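Local atomic coordinates of cysteine synthase 3 (Entamoeba histolytica, PDB entry 6KR5), a protein that catalyses, as a pyridoxal-5'-phosphate enzyme, the making of L-cysteine from O-acetyl-L-serine and sulfide. Residues V211-E220 and V250-T259; H30-I38 and K327-L336. All blocks are in the same frame, centred on the assembly; numbering follows the deposited sequence. Where two conformers were deposited one is given.

Contact 1: residues V211-E220 and V250-T259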
ATOM      1  N   VAL B 211      17.976  -6.871  24.432  1.00 26.55           N
ATOM      2  CA  VAL B 211      17.526  -7.005  23.051  1.00 25.82           C
ATOM      3  C   VAL B 211      18.744  -6.961  22.141  1.00 24.58           C
ATOM      4  O   VAL B 211      19.596  -6.070  22.266  1.00 25.42           O
ATOM      5  CB  VAL B 211      16.513  -5.905  22.694  1.00 26.07           C
ATOM      6  CG1 VAL B 211      16.292  -5.834  21.176  1.00 24.79           C
ATOM      7  CG2 VAL B 211      15.197  -6.147  23.405  1.00 26.27           C
ATOM      8  N   LYS B 212      18.848  -7.942  21.249  1.00 23.10           N
ATOM      9  CA  LYS B 212      19.933  -8.023  20.281  1.00 23.06           C
ATOM     10  C   LYS B 212      19.545  -7.253  19.024  1.00 25.35           C
ATOM     11  O   LYS B 212      18.439  -7.420  18.508  1.00 23.38           O
ATOM     12  CB  LYS B 212      20.225  -9.486  19.942  1.00 21.48           C
ATOM     13  CG  LYS B 212      21.383  -9.689  18.987  1.00 25.83           C
ATOM     14  CD  LYS B 212      21.575 -11.168  18.658  1.00 28.03           C
ATOM     15  CE  LYS B 212      22.811 -11.382  17.794  1.00 25.73           C
ATOM     16  NZ  LYS B 212      22.967 -12.829  17.437  1.00 31.84           N
ATOM     17  N   VAL B 213      20.452  -6.408  18.543  1.00 21.83           N
ATOM     18  CA  VAL B 213      20.224  -5.582  17.361  1.00 22.90           C
ATOM     19  C   VAL B 213      21.044  -6.151  16.209  1.00 20.49           C
ATOM     20  O   VAL B 213      22.277  -6.211  16.288  1.00 22.93           O
ATOM     21  CB  VAL B 213      20.587  -4.119  17.635  1.00 20.18           C
ATOM     22  CG1 VAL B 213      20.498  -3.305  16.348  1.00 21.79           C
ATOM     23  CG2 VAL B 213      19.656  -3.559  18.704  1.00 20.65           C
ATOM     24  N   VAL B 214      20.368  -6.551  15.133  1.00 20.75           N
ATOM     25  CA  VAL B 214      21.021  -7.149  13.974  1.00 22.79           C
ATOM     26  C   VAL B 214      20.875  -6.200  12.789  1.00 23.48           C
ATOM     27  O   VAL B 214      19.755  -5.931  12.339  1.00 22.65           O
ATOM     28  CB  VAL B 214      20.425  -8.526  13.648  1.00 21.64           C
ATOM     29  CG1 VAL B 214      21.068  -9.109  12.394  1.00 22.77           C
ATOM     30  CG2 VAL B 214      20.594  -9.480  14.839  1.00 24.73           C
ATOM     31  N   ALA B 215      21.999  -5.712  12.269  1.00 21.03           N
ATOM     32  CA  ALA B 215      22.009  -4.885  11.069  1.00 18.70           C
ATOM     33  C   ALA B 215      22.295  -5.758   9.852  1.00 21.43           C
ATOM     34  O   ALA B 215      23.121  -6.671   9.921  1.00 23.75           O
ATOM     35  CB  ALA B 215      23.067  -3.783  11.181  1.00 20.51           C
ATOM     36  N   VAL B 216      21.627  -5.464   8.733  1.00 20.28           N
ATOM     37  CA  VAL B 216      21.738  -6.249   7.508  1.00 20.32           C
ATOM     38  C   VAL B 216      22.236  -5.358   6.379  1.00 20.68           C
ATOM     39  O   VAL B 216      21.769  -4.225   6.218  1.00 20.13           O
ATOM     40  CB  VAL B 216      20.381  -6.885   7.142  1.00 17.80           C
ATOM     41  CG1 VAL B 216      20.466  -7.738   5.868  1.00 20.95           C
ATOM     42  CG2 VAL B 216      19.857  -7.693   8.317  1.00 20.94           C
ATOM     43  N   GLU B 217      23.187  -5.862   5.604  1.00 20.62           N
ATOM     44  CA  GLU B 217      23.727  -5.103   4.487  1.00 20.09           C
ATOM     45  C   GLU B 217      24.021  -6.060   3.334  1.00 22.10           C
ATOM     46  O   GLU B 217      24.119  -7.270   3.542  1.00 20.21           O
ATOM     47  CB  GLU B 217      24.989  -4.324   4.896  1.00 20.34           C
ATOM     48  CG  GLU B 217      26.147  -5.172   5.392  1.00 19.84           C
ATOM     49  CD  GLU B 217      27.390  -4.334   5.709  1.00 22.04           C
ATOM     50  OE1 GLU B 217      27.383  -3.108   5.457  1.00 23.46           O
ATOM     51  OE2 GLU B 217      28.376  -4.916   6.199  1.00 22.97           O
ATOM     52  N   PRO B 218      24.151  -5.538   2.112  1.00 19.32           N
ATOM     53  CA  PRO B 218      24.462  -6.428   0.984  1.00 18.08           C
ATOM     54  C   PRO B 218      25.845  -7.040   1.119  1.00 22.46           C
ATOM     55  O   PRO B 218      26.824  -6.355   1.437  1.00 20.54           O
ATOM     56  CB  PRO B 218      24.382  -5.503  -0.244  1.00 19.34           C
ATOM     57  CG  PRO B 218      23.680  -4.248   0.228  1.00 20.27           C
ATOM     58  CD  PRO B 218      24.031  -4.132   1.686  1.00 20.32           C
ATOM     59  N   ALA B 219      25.925  -8.342   0.844  1.00 21.20           N
ATOM     60  CA  ALA B 219      27.228  -8.997   0.858  1.00 20.79           C
ATOM     61  C   ALA B 219      28.189  -8.341  -0.122  1.00 22.10           C
ATOM     62  O   ALA B 219      29.404  -8.334   0.109  1.00 24.93           O
ATOM     63  CB  ALA B 219      27.079 -10.482   0.535  1.00 21.41           C
ATOM     64  N   GLU B 220      27.663  -7.772  -1.206  1.00 21.42           N
ATOM     65  CA  GLU B 220      28.469  -7.157  -2.253  1.00 22.61           C
ATOM     66  C   GLU B 220      28.917  -5.735  -1.922  1.00 23.48           C
ATOM     67  O   GLU B 220      29.729  -5.167  -2.665  1.00 23.48           O
ATOM     68  CB  GLU B 220      27.676  -7.187  -3.567  1.00 24.91           C
ATOM     69  CG  GLU B 220      27.344  -8.605  -4.072  1.00 25.70           C
ATOM     70  CD  GLU B 220      26.077  -9.223  -3.461  1.00 25.68           C
ATOM     71  OE1 GLU B 220      25.254  -8.474  -2.893  1.00 23.49           O
ATOM     72  OE2 GLU B 220      25.922 -10.467  -3.549  1.00 27.03           O
ATOM     73  N   VAL B 250      25.537   0.425  19.105  1.00 24.54           N
ATOM     74  CA  VAL B 250      24.146  -0.014  19.239  1.00 24.21           C
ATOM     75  C   VAL B 250      23.921  -1.375  18.600  1.00 24.56           C
ATOM     76  O   VAL B 250      22.965  -2.087  18.958  1.00 22.25           O
ATOM     77  CB  VAL B 250      23.213   1.038  18.607  1.00 24.09           C
ATOM     78  CG1 VAL B 250      21.728   0.643  18.697  1.00 23.56           C
ATOM     79  CG2 VAL B 250      23.427   2.383  19.261  1.00 27.47           C
ATOM     80  N   VAL B 251      24.776  -1.756  17.659  1.00 23.78           N
ATOM     81  CA  VAL B 251      24.561  -2.936  16.826  1.00 21.80           C
ATOM     82  C   VAL B 251      25.350  -4.109  17.390  1.00 24.12           C
ATOM     83  O   VAL B 251      26.551  -3.987  17.662  1.00 26.08           O
ATOM     84  CB  VAL B 251      24.966  -2.652  15.371  1.00 21.70           C
ATOM     85  CG1 VAL B 251      24.852  -3.905  14.520  1.00 24.88           C
ATOM     86  CG2 VAL B 251      24.124  -1.508  14.806  1.00 22.24           C
ATOM     87  N   ASP B 252      24.686  -5.250  17.540  1.00 22.68           N
ATOM     88  CA  ASP B 252      25.314  -6.438  18.101  1.00 22.53           C
ATOM     89  C   ASP B 252      25.844  -7.406  17.056  1.00 25.93           C
ATOM     90  O   ASP B 252      26.757  -8.186  17.358  1.00 27.07           O
ATOM     91  CB  ASP B 252      24.313  -7.170  18.992  1.00 24.47           C
ATOM     92  CG  ASP B 252      23.884  -6.328  20.148  1.00 28.99           C
ATOM     93  OD1 ASP B 252      24.775  -5.935  20.930  1.00 27.33           O
ATOM     94  OD2 ASP B 252      22.678  -6.014  20.250  1.00 25.86           O
ATOM     95  N   GLU B 253      25.305  -7.375  15.843  1.00 24.33           N
ATOM     96  CA  GLU B 253      25.703  -8.304  14.796  1.00 22.72           C
ATOM     97  C   GLU B 253      25.391  -7.662  13.455  1.00 25.55           C
ATOM     98  O   GLU B 253      24.343  -7.025  13.301  1.00 23.06           O
ATOM     99  CB  GLU B 253      24.968  -9.645  14.929  1.00 25.93           C
ATOM    100  CG  GLU B 253      25.209 -10.625  13.783  1.00 27.57           C
ATOM    101  CD  GLU B 253      24.262 -11.814  13.818  1.00 34.21           C
ATOM    102  OE1 GLU B 253      23.247 -11.746  14.548  1.00 32.98           O
ATOM    103  OE2 GLU B 253      24.529 -12.810  13.112  1.00 36.42           O
ATOM    104  N   ILE B 254      26.307  -7.813  12.505  1.00 22.72           N
ATOM    105  CA  ILE B 254      26.076  -7.419  11.118  1.00 25.66           C
ATOM    106  C   ILE B 254      25.969  -8.688  10.286  1.00 24.24           C
ATOM    107  O   ILE B 254      26.895  -9.508  10.269  1.00 25.91           O
ATOM    108  CB  ILE B 254      27.196  -6.516  10.586  1.00 20.78           C
ATOM    109  CG1 ILE B 254      27.373  -5.292  11.490  1.00 25.59           C
ATOM    110  CG2 ILE B 254      26.902  -6.114   9.143  1.00 23.22           C
ATOM    111  CD1 ILE B 254      28.760  -4.663  11.421  1.00 25.83           C
ATOM    112  N   THR B 255      24.853  -8.850   9.576  1.00 21.99           N
ATOM    113  CA  THR B 255      24.658 -10.024   8.734  1.00 22.97           C
ATOM    114  C   THR B 255      24.622  -9.605   7.275  1.00 23.17           C
ATOM    115  O   THR B 255      23.666  -8.936   6.856  1.00 23.41           O
ATOM    116  CB  THR B 255      23.371 -10.755   9.109  1.00 23.41           C
ATOM    117  OG1 THR B 255      23.461 -11.187  10.473  1.00 24.92           O
ATOM    118  CG2 THR B 255      23.164 -11.973   8.212  1.00 23.95           C
ATOM    119  N   PRO B 256      25.635  -9.941   6.485  1.00 20.81           N
ATOM    120  CA  PRO B 256      25.587  -9.650   5.051  1.00 19.56           C
ATOM    121  C   PRO B 256      24.686 -10.641   4.336  1.00 20.35           C
ATOM    122  O   PRO B 256      24.648 -11.829   4.670  1.00 24.23           O
ATOM    123  CB  PRO B 256      27.047  -9.817   4.611  1.00 23.43           C
ATOM    124  CG  PRO B 256      27.589 -10.844   5.554  1.00 32.26           C
ATOM    125  CD  PRO B 256      26.894 -10.602   6.878  1.00 27.81           C
ATOM    126  N   ILE B 257      23.969 -10.147   3.330  1.00 18.99           N
ATOM    127  CA  ILE B 257      23.054 -10.967   2.541  1.00 20.29           C
ATOM    128  C   ILE B 257      23.355 -10.729   1.067  1.00 19.81           C
ATOM    129  O   ILE B 257      23.429  -9.578   0.617  1.00 21.25           O
ATOM    130  CB  ILE B 257      21.575 -10.651   2.857  1.00 19.16           C
ATOM    131  CG1 ILE B 257      21.210 -11.024   4.302  1.00 19.86           C
ATOM    132  CG2 ILE B 257      20.647 -11.347   1.858  1.00 20.76           C
ATOM    133  CD1 ILE B 257      21.147 -12.557   4.588  1.00 21.96           C
ATOM    134  N   LYS B 258      23.528 -11.814   0.312  1.00 18.93           N
ATOM    135  CA  LYS B 258      23.760 -11.681  -1.122  1.00 21.66           C
ATOM    136  C   LYS B 258      22.525 -11.131  -1.827  1.00 19.54           C
ATOM    137  O   LYS B 258      21.389 -11.530  -1.534  1.00 21.51           O
ATOM    138  CB  LYS B 258      24.134 -13.029  -1.740  1.00 21.54           C
ATOM    139  CG  LYS B 258      25.466 -13.613  -1.267  1.00 26.78           C
ATOM    140  CD  LYS B 258      25.658 -14.987  -1.888  1.00 27.84           C
ATOM    141  CE  LYS B 258      27.016 -15.581  -1.563  1.00 41.01           C
ATOM    142  NZ  LYS B 258      27.086 -16.996  -2.020  1.00 43.89           N
ATOM    143  N   THR B 259      22.766 -10.246  -2.799  1.00 20.64           N
ATOM    144  CA  THR B 259      21.690  -9.671  -3.602  1.00 19.18           C
ATOM    145  C   THR B 259      20.730 -10.743  -4.114  1.00 18.47           C
ATOM    146  O   THR B 259      19.511 -10.638  -3.928  1.00 20.44           O
ATOM    147  CB  THR B 259      22.278  -8.881  -4.777  1.00 21.87           C
ATOM    148  OG1 THR B 259      22.932  -7.710  -4.281  1.00 20.52           O
ATOM    149  CG2 THR B 259      21.184  -8.411  -5.717  1.00 20.74           C
TER
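Strands 212-218 and 253-257 run parallel, their axes 4.6 Å apart and turned by 30°, with Val214 beside Glu253 and Val216 beside Thr255. Backbone bonds alternate between the strands; that from Thr255 N to Ala215 O is 2.8 Å long and nearly straight. At the start of the pairing Val213 O accepts from both Asp252 N and Glu253 N. The Asp252 side chain adds a bond of its own: OD2 takes Val213 N at 2.8 Å through its anti lone pair, and Lys205 binds the same oxygen.

Lys212 reaches out fully extended, and its NZ meets Glu253 OE1 at 3.1 Å from above the carboxylate plane. The stronger partner of Lys212 is Glu291, and Glu253 pairs through its other oxygen with Lys294. Val216 CG1 touches Ile257 CG1 at 3.7 Å, on the side covered by helix 279-292. On the other side Ala215 CB meets Val251 CG1 at 3.8 Å. Glu220, bent at chi2 (85°), turns its carboxylate to Thr259. Its OE1 accepts Thr259 OG1 at 2.8 Å and Thr259 N at 3.1 Å, which ties residue 220 to the first turn of helix 259-273.

Strand 253-257 forms one edge of the mixed sheet, and parallel pairing of this kind belongs to the larger domain of fold type II pyridoxal-phosphate enzymes.

Contact 2: residues H30-I38 and K327-L336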
ATOM      1  N   HIS B  30       4.948 -17.954   8.811  1.00 21.82           N
ATOM      2  CA  HIS B  30       4.682 -19.383   8.997  1.00 21.18           C
ATOM      3  C   HIS B  30       5.208 -20.201   7.829  1.00 23.32           C
ATOM      4  O   HIS B  30       5.806 -21.263   8.024  1.00 27.15           O
ATOM      5  CB  HIS B  30       3.182 -19.650   9.159  1.00 22.17           C
ATOM      6  CG  HIS B  30       2.589 -19.036  10.385  1.00 23.07           C
ATOM      7  ND1 HIS B  30       2.859 -19.496  11.656  1.00 24.06           N
ATOM      8  CD2 HIS B  30       1.729 -18.000  10.532  1.00 24.25           C
ATOM      9  CE1 HIS B  30       2.204 -18.758  12.535  1.00 22.96           C
ATOM     10  NE2 HIS B  30       1.506 -17.849  11.879  1.00 24.68           N
ATOM     11  N   GLY B  31       4.960 -19.727   6.610  1.00 23.22           N
ATOM     12  CA  GLY B  31       5.326 -20.505   5.441  1.00 21.85           C
ATOM     13  C   GLY B  31       6.823 -20.663   5.298  1.00 23.68           C
ATOM     14  O   GLY B  31       7.329 -21.773   5.112  1.00 24.55           O
ATOM     15  N   VAL B  32       7.561 -19.553   5.398  1.00 21.91           N
ATOM     16  CA  VAL B  32       9.010 -19.611   5.224  1.00 20.32           C
ATOM     17  C   VAL B  32       9.750 -19.978   6.501  1.00 21.53           C
ATOM     18  O   VAL B  32      10.970 -20.167   6.452  1.00 23.62           O
ATOM     19  CB  VAL B  32       9.576 -18.286   4.669  1.00 21.12           C
ATOM     20  CG1 VAL B  32       9.035 -18.030   3.273  1.00 21.72           C
ATOM     21  CG2 VAL B  32       9.303 -17.107   5.615  1.00 23.24           C
ATOM     22  N   THR B  33       9.056 -20.104   7.637  1.00 22.40           N
ATOM     23  CA  THR B  33       9.676 -20.592   8.865  1.00 22.49           C
ATOM     24  C   THR B  33       9.554 -22.100   9.011  1.00 25.66           C
ATOM     25  O   THR B  33      10.097 -22.661   9.970  1.00 25.54           O
ATOM     26  CB  THR B  33       9.061 -19.918  10.099  1.00 23.55           C
ATOM     27  OG1 THR B  33       7.686 -20.310  10.222  1.00 25.44           O
ATOM     28  CG2 THR B  33       9.169 -18.397   9.996  1.00 25.35           C
ATOM     29  N   ASP B  34       8.861 -22.751   8.073  1.00 25.26           N
ATOM     30  CA  ASP B  34       8.634 -24.196   8.042  1.00 27.43           C
ATOM     31  C   ASP B  34       9.893 -24.858   7.485  1.00 26.19           C
ATOM     32  O   ASP B  34       9.984 -25.223   6.310  1.00 28.05           O
ATOM     33  CB  ASP B  34       7.396 -24.494   7.200  1.00 28.02           C
ATOM     34  CG  ASP B  34       7.098 -25.977   7.060  1.00 32.33           C
ATOM     35  OD1 ASP B  34       7.515 -26.782   7.921  1.00 35.04           O
ATOM     36  OD2 ASP B  34       6.434 -26.321   6.060  1.00 34.32           O
ATOM     37  N   HIS B  35      10.893 -24.999   8.356  1.00 26.86           N
ATOM     38  CA  HIS B  35      12.185 -25.551   7.979  1.00 28.43           C
ATOM     39  C   HIS B  35      12.823 -26.184   9.205  1.00 29.45           C
ATOM     40  O   HIS B  35      12.718 -25.624  10.302  1.00 28.56           O
ATOM     41  CB  HIS B  35      13.123 -24.483   7.404  1.00 29.48           C
ATOM     42  CG  HIS B  35      14.324 -25.050   6.715  1.00 25.52           C
ATOM     43  ND1 HIS B  35      15.553 -25.161   7.328  1.00 27.21           N
ATOM     44  CD2 HIS B  35      14.479 -25.554   5.468  1.00 26.28           C
ATOM     45  CE1 HIS B  35      16.416 -25.697   6.483  1.00 28.44           C
ATOM     46  NE2 HIS B  35      15.790 -25.946   5.348  1.00 29.07           N
ATOM     47  N   PRO B  36      13.485 -27.336   9.057  1.00 32.14           N
ATOM     48  CA  PRO B  36      14.064 -28.008  10.232  1.00 33.69           C
ATOM     49  C   PRO B  36      15.052 -27.163  11.012  1.00 33.22           C
ATOM     50  O   PRO B  36      15.226 -27.403  12.214  1.00 33.16           O
ATOM     51  CB  PRO B  36      14.748 -29.241   9.623  1.00 33.78           C
ATOM     52  CG  PRO B  36      13.971 -29.519   8.380  1.00 34.86           C
ATOM     53  CD  PRO B  36      13.560 -28.170   7.845  1.00 27.88           C
ATOM     54  N   SER B  37      15.700 -26.181  10.378  1.00 27.94           N
ATOM     55  CA  SER B  37      16.673 -25.357  11.078  1.00 29.81           C
ATOM     56  C   SER B  37      16.035 -24.469  12.140  1.00 30.08           C
ATOM     57  O   SER B  37      16.744 -23.987  13.027  1.00 29.09           O
ATOM     58  CB  SER B  37      17.433 -24.490  10.076  1.00 29.05           C
ATOM     59  OG  SER B  37      16.550 -23.553   9.485  1.00 28.85           O
ATOM     60  N   ILE B  38      14.725 -24.239  12.077  1.00 26.17           N
ATOM     61  CA  ILE B  38      14.041 -23.333  13.000  1.00 32.22           C
ATOM     62  C   ILE B  38      13.123 -24.142  13.912  1.00 32.24           C
ATOM     63  O   ILE B  38      12.213 -24.834  13.433  1.00 30.48           O
ATOM     64  CB  ILE B  38      13.253 -22.254  12.245  1.00 28.86           C
ATOM     65  CG1 ILE B  38      14.204 -21.418  11.389  1.00 27.20           C
ATOM     66  CG2 ILE B  38      12.479 -21.377  13.221  1.00 27.94           C
ATOM     67  CD1 ILE B  38      13.485 -20.449  10.446  1.00 26.70           C
ATOM     68  N   LYS B 327       8.894 -25.528  -2.141  1.00 21.84           N
ATOM     69  CA  LYS B 327       9.240 -24.713  -0.980  1.00 24.17           C
ATOM     70  C   LYS B 327      10.444 -25.280  -0.246  1.00 20.90           C
ATOM     71  O   LYS B 327      11.359 -24.540   0.133  1.00 22.89           O
ATOM     72  CB  LYS B 327       8.060 -24.596  -0.015  1.00 25.43           C
ATOM     73  CG  LYS B 327       8.416 -23.750   1.194  1.00 28.34           C
ATOM     74  CD  LYS B 327       7.212 -23.438   2.071  1.00 32.37           C
ATOM     75  CE  LYS B 327       7.136 -24.395   3.245  1.00 28.70           C
ATOM     76  NZ  LYS B 327       5.971 -24.084   4.109  1.00 27.63           N
ATOM     77  N   GLN B 328      10.489 -26.600  -0.056  1.00 22.48           N
ATOM     78  CA  GLN B 328      11.617 -27.139   0.692  1.00 23.62           C
ATOM     79  C   GLN B 328      12.921 -26.976  -0.079  1.00 21.76           C
ATOM     80  O   GLN B 328      13.964 -26.685   0.518  1.00 23.08           O
ATOM     81  CB  GLN B 328      11.370 -28.598   1.065  1.00 28.21           C
ATOM     82  CG  GLN B 328      10.561 -28.734   2.355  1.00 37.36           C
ATOM     83  CD  GLN B 328      11.087 -27.841   3.480  1.00 44.07           C
ATOM     84  OE1 GLN B 328      10.350 -27.020   4.036  1.00 37.38           O
ATOM     85  NE2 GLN B 328      12.360 -28.008   3.826  1.00 44.72           N
ATOM     86  N   GLN B 329      12.888 -27.136  -1.404  1.00 22.68           N
ATOM     87  CA  GLN B 329      14.107 -26.910  -2.170  1.00 20.06           C
ATOM     88  C   GLN B 329      14.573 -25.471  -2.032  1.00 21.17           C
ATOM     89  O   GLN B 329      15.771 -25.208  -1.880  1.00 22.66           O
ATOM     90  CB  GLN B 329      13.894 -27.250  -3.640  1.00 20.40           C
ATOM     91  CG  GLN B 329      13.699 -28.748  -3.874  1.00 23.44           C
ATOM     92  CD  GLN B 329      13.557 -29.091  -5.341  1.00 21.16           C
ATOM     93  OE1 GLN B 329      12.465 -28.994  -5.916  1.00 23.49           O
ATOM     94  NE2 GLN B 329      14.665 -29.503  -5.955  1.00 24.16           N
ATOM     95  N   VAL B 330      13.636 -24.525  -2.093  1.00 20.10           N
ATOM     96  CA  VAL B 330      14.011 -23.118  -1.998  1.00 21.04           C
ATOM     97  C   VAL B 330      14.542 -22.800  -0.610  1.00 22.39           C
ATOM     98  O   VAL B 330      15.580 -22.147  -0.468  1.00 21.57           O
ATOM     99  CB  VAL B 330      12.818 -22.216  -2.368  1.00 21.43           C
ATOM    100  CG1 VAL B 330      13.136 -20.772  -2.017  1.00 23.38           C
ATOM    101  CG2 VAL B 330      12.524 -22.330  -3.845  1.00 23.04           C
ATOM    102  N   LEU B 331      13.842 -23.244   0.438  1.00 21.02           N
ATOM    103  CA  LEU B 331      14.298 -22.922   1.789  1.00 20.00           C
ATOM    104  C   LEU B 331      15.612 -23.622   2.116  1.00 24.80           C
ATOM    105  O   LEU B 331      16.471 -23.044   2.788  1.00 24.84           O
ATOM    106  CB  LEU B 331      13.233 -23.281   2.817  1.00 21.43           C
ATOM    107  CG  LEU B 331      11.976 -22.411   2.765  1.00 20.50           C
ATOM    108  CD1 LEU B 331      11.031 -22.828   3.872  1.00 24.62           C
ATOM    109  CD2 LEU B 331      12.328 -20.939   2.894  1.00 24.38           C
ATOM    110  N   ASP B 332      15.790 -24.867   1.654  1.00 23.82           N
ATOM    111  CA  ASP B 332      17.081 -25.531   1.829  1.00 24.39           C
ATOM    112  C   ASP B 332      18.206 -24.731   1.178  1.00 26.84           C
ATOM    113  O   ASP B 332      19.291 -24.591   1.754  1.00 27.29           O
ATOM    114  CB  ASP B 332      17.041 -26.941   1.240  1.00 23.23           C
ATOM    115  CG  ASP B 332      16.463 -27.971   2.198  1.00 29.99           C
ATOM    116  OD1 ASP B 332      16.311 -27.673   3.399  1.00 33.72           O
ATOM    117  OD2 ASP B 332      16.167 -29.097   1.738  1.00 30.95           O
ATOM    118  N   SER B 333      17.969 -24.204  -0.027  1.00 26.42           N
ATOM    119  CA  SER B 333      19.009 -23.462  -0.737  1.00 24.58           C
ATOM    120  C   SER B 333      19.390 -22.181  -0.004  1.00 26.40           C
ATOM    121  O   SER B 333      20.517 -21.690  -0.151  1.00 32.17           O
ATOM    122  CB  SER B 333      18.547 -23.152  -2.163  1.00 26.22           C
ATOM    123  OG  SER B 333      17.736 -21.985  -2.209  1.00 29.54           O
ATOM    124  N   LEU B 334      18.482 -21.648   0.801  1.00 24.78           N
ATOM    125  CA  LEU B 334      18.702 -20.397   1.512  1.00 26.82           C
ATOM    126  C   LEU B 334      19.191 -20.587   2.935  1.00 26.88           C
ATOM    127  O   LEU B 334      19.956 -19.746   3.435  1.00 28.77           O
ATOM    128  CB  LEU B 334      17.401 -19.585   1.542  1.00 23.46           C
ATOM    129  CG  LEU B 334      16.962 -18.998   0.207  1.00 24.20           C
ATOM    130  CD1 LEU B 334      15.537 -18.498   0.305  1.00 29.17           C
ATOM    131  CD2 LEU B 334      17.910 -17.886  -0.196  1.00 33.25           C
ATOM    132  N   LEU B 335      18.787 -21.670   3.597  1.00 27.33           N
ATOM    133  CA  LEU B 335      18.950 -21.787   5.040  1.00 26.46           C
ATOM    134  C   LEU B 335      19.945 -22.847   5.475  1.00 36.08           C
ATOM    135  O   LEU B 335      20.499 -22.731   6.570  1.00 38.62           O
ATOM    136  CB  LEU B 335      17.600 -22.077   5.707  1.00 28.64           C
ATOM    137  CG  LEU B 335      16.547 -20.973   5.568  1.00 25.58           C
ATOM    138  CD1 LEU B 335      15.231 -21.346   6.236  1.00 27.95           C
ATOM    139  CD2 LEU B 335      17.084 -19.647   6.113  1.00 28.20           C
ATOM    140  N   LEU B 336      20.183 -23.878   4.668  0.91 32.78           N
ATOM    141  CA  LEU B 336      21.156 -24.888   5.056  0.91 35.22           C
ATOM    142  C   LEU B 336      22.540 -24.261   5.114  0.91 43.14           C
ATOM    143  O   LEU B 336      22.969 -23.594   4.167  0.91 42.18           O
ATOM    144  CB  LEU B 336      21.140 -26.059   4.081  0.91 35.25           C
ATOM    145  CG  LEU B 336      19.894 -26.935   4.177  0.91 33.54           C
ATOM    146  CD1 LEU B 336      20.036 -28.135   3.253  0.91 36.54           C
ATOM    147  CD2 LEU B 336      19.635 -27.367   5.614  0.91 36.33           C
TER
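The His35 imidazole lies between Leu335 CD1 over one face and Pro36 CD over the opposite face, with Leu336 CD2 and the Asp332 carboxylate at its edge. Leu335 CD1 stands 4.1 Å from the ring centroid of His35, 25° off the normal, a CH-pi contact offset toward the rim. The Asp332 carboxylate is turned almost perpendicular to the ring, the planes 82° apart. His35 NE2 gives its proton to Asp332 OD1 at 2.7 Å, nearly along the C-O axis of that oxygen.

At the other ring nitrogen, His35 ND1 shares a hydrogen bond with Ser37 OG at 2.9 Å, and it accepts Ser37 N, which comes from well out of the ring plane. Both nitrogens of the ring therefore have partners, and its rotation is fixed. The carboxylate would probably polarise the imidazole. With CG trans to the backbone N (chi1 -166°), the ring extends from the loop toward the helix.

At the N-terminal end of the helix, Lys327 runs out to the loop and bends at chi3. Its NZ bonds Gly31 O at 2.9 Å and forms a salt bridge with Asp34 OD2 at 3.0 Å, using the anti lone pair of that oxygen. The ammonium group thus clamps both ends of the type I turn from Gly31 to Asp34. Between the two polar grips, Leu331 CD1 packs against Val32 O at 3.7 Å and Asp34 O at 3.6 Å. Val32 O is buried here with no polar partner.

Helices 259-273 and 279-292 close the apolar side, through Met265 against Val32 and Leu286 and Leu289 against Leu335. The contact fastens the C-terminal helix 327-335 to the loop between strands 26-28 and 43-48, through a His-carboxylate hydrogen bond and a lysine-held turn.

In the fold
Contact 1 is nested along the chain inside the loop that contact 2 closes. Their centres are 20 Å apart, and the nearest atoms are about 7 Å apart, so the two do not touch. Both border the same pair of helices. Helix 259-273 begins at Thr259 of contact 1 and packs on Val32 and Leu334 of contact 2. Helix 279-292 lies against Val216 and Ile257 in the one and Leu335 in the other. Contact 1 is the nearer to the cofactor: the side chain of Ala215 is about 9 Å from the bound pyridoxal-5'-phosphate. Contact 2 lies farther out, its centre 24 Å from the chain centre against 14 Å for contact 1.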